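Phenolic acid decarboxylase (Sedimentibacter hydroxybenzoicus, PDB 7AE5) catalyses the reversible, non-oxidative decarboxylation of 4-hydroxybenzoate and 3,4-dihydroxybenzoate, using prenylated FMN and manganese, in the anaerobic detoxification of phenolic compounds. Local coordinates at residues 146-151 with 182-187. Residues are numbered along the deposited sequence; the frame is centred on the assembly and turned at random.
Sequences ASVVTA and LAMHDI
M184 meets V148 and T150 with the end of its side chain alone. Its methyl CE lies 3.7 Å from T150 CG2 and 4.1 Å from V148 CG1. All the atoms that touch are methyl carbons, so the contact across the two segments is apolar, and no hydrogen bond joins them. The M184 chain runs extended through chi2 and then bends at chi3 (42°), and CE is the one atom it places against the strand. It crosses V148 at roughly a right angle and T150 at a slant. On T150 the methyl takes the contact: CG2 stands anti to the carbonyl carbon, while OG1 sits between the backbone N and C (chi1 86°). V148 and T150 are two apart on strand 147-150, so both point to the same face, toward the loop; V149 between them points away and packs on V164 and L162.

The strand belongs to the antiparallel sheet of the Rift-related, FMN-binding-type domain of the UbiD family. Strands 163-165 and 201-207 pair with it on its two edges. Segment 182-187 lies in the loop that leads from strand 176-179 to helix 188-196. M184 and H185 in this loop are predicted to bind prenylated FMN, and H185 also manganese. The strand residues lie close to the same predicted site: V148 packs on Y167 and T150 on N163.

Backbone bonds shape the loop itself. A type II turn runs from M184 to I187, closed by I187 N to M184 O at 3.1 Å. H185 N to A183 O, at 3.4 Å, is weak. D186 takes the positive phi (89°) of the turn's third position. At the start of the segment, L182 packs on I60 of the ShdD chain, another protein of the assembly.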
# COMPACT_ATOMS: atom_id res chain seq x y z
N ALA C 146 -22.13 41.19 3.94
CA ALA C 146 -21.64 42.55 3.83
C ALA C 146 -20.31 42.60 3.09
O ALA C 146 -19.53 41.64 3.10
CB ALA C 146 -21.48 43.18 5.21
N SER C 147 -20.06 43.72 2.42
CA SER C 147 -18.78 44.01 1.78
C SER C 147 -18.07 45.07 2.62
O SER C 147 -18.51 46.23 2.66
CB SER C 147 -18.98 44.46 0.34
OG SER C 147 -19.86 43.59 -0.35
N VAL C 148 -16.99 44.68 3.27
CA VAL C 148 -16.34 45.49 4.30
C VAL C 148 -15.11 46.16 3.69
O VAL C 148 -14.25 45.49 3.11
CB VAL C 148 -15.96 44.64 5.52
CG1 VAL C 148 -14.91 45.34 6.37
CG2 VAL C 148 -17.20 44.31 6.33
N VAL C 149 -15.02 47.48 3.85
CA VAL C 149 -14.01 48.31 3.18
C VAL C 149 -13.01 48.80 4.21
O VAL C 149 -13.38 49.41 5.22
CB VAL C 149 -14.67 49.49 2.45
CG1 VAL C 149 -13.70 50.09 1.44
CG2 VAL C 149 -15.95 49.04 1.76
N THR C 150 -11.72 48.55 3.95
CA THR C 150 -10.62 49.07 4.74
C THR C 150 -9.60 49.72 3.81
O THR C 150 -9.66 49.56 2.58
CB THR C 150 -9.94 47.98 5.57
OG1 THR C 150 -8.94 47.32 4.78
CG2 THR C 150 -10.95 46.96 6.07
N ALA C 151 -8.66 50.45 4.40
CA ALA C 151 -7.59 51.13 3.66
C ALA C 151 -6.59 51.66 4.67
O ALA C 151 -6.73 51.46 5.89
CB ALA C 151 -8.14 52.25 2.78
N LEU C 182 -8.43 39.09 12.50
CA LEU C 182 -7.31 38.38 11.88
C LEU C 182 -7.70 37.87 10.49
O LEU C 182 -6.86 37.85 9.58
CB LEU C 182 -6.86 37.23 12.77
CG LEU C 182 -5.36 36.87 12.83
CD1 LEU C 182 -5.13 35.74 13.81
CD2 LEU C 182 -4.78 36.52 11.47
N ALA C 183 -8.96 37.49 10.30
CA ALA C 183 -9.44 37.12 8.97
C ALA C 183 -9.45 38.30 8.00
O ALA C 183 -9.69 38.09 6.81
CB ALA C 183 -10.84 36.52 9.07
N MET C 184 -9.19 39.52 8.48
CA MET C 184 -9.08 40.69 7.62
C MET C 184 -7.60 40.96 7.37
O MET C 184 -6.99 41.84 7.97
CB MET C 184 -9.76 41.90 8.26
CG MET C 184 -11.03 41.59 9.02
SD MET C 184 -11.76 43.06 9.76
CE MET C 184 -11.55 44.24 8.43
N HIS C 185 -7.02 40.18 6.46
CA HIS C 185 -5.67 40.45 6.02
C HIS C 185 -5.61 41.83 5.37
O HIS C 185 -6.56 42.27 4.72
CB HIS C 185 -5.19 39.37 5.05
CG HIS C 185 -5.13 38.00 5.66
ND1 HIS C 185 -5.38 36.85 4.94
CD2 HIS C 185 -4.86 37.60 6.93
CE1 HIS C 185 -5.26 35.80 5.74
NE2 HIS C 185 -4.94 36.23 6.95
N ASP C 186 -4.47 42.51 5.57
CA ASP C 186 -4.15 43.90 5.24
C ASP C 186 -4.52 44.82 6.40
O ASP C 186 -4.28 46.03 6.31
CB ASP C 186 -4.81 44.43 3.95
N ILE C 187 -5.09 44.30 7.49
CA ILE C 187 -5.43 45.09 8.66
C ILE C 187 -4.67 44.65 9.90
O ILE C 187 -4.89 45.20 10.98
CB ILE C 187 -6.95 45.07 8.94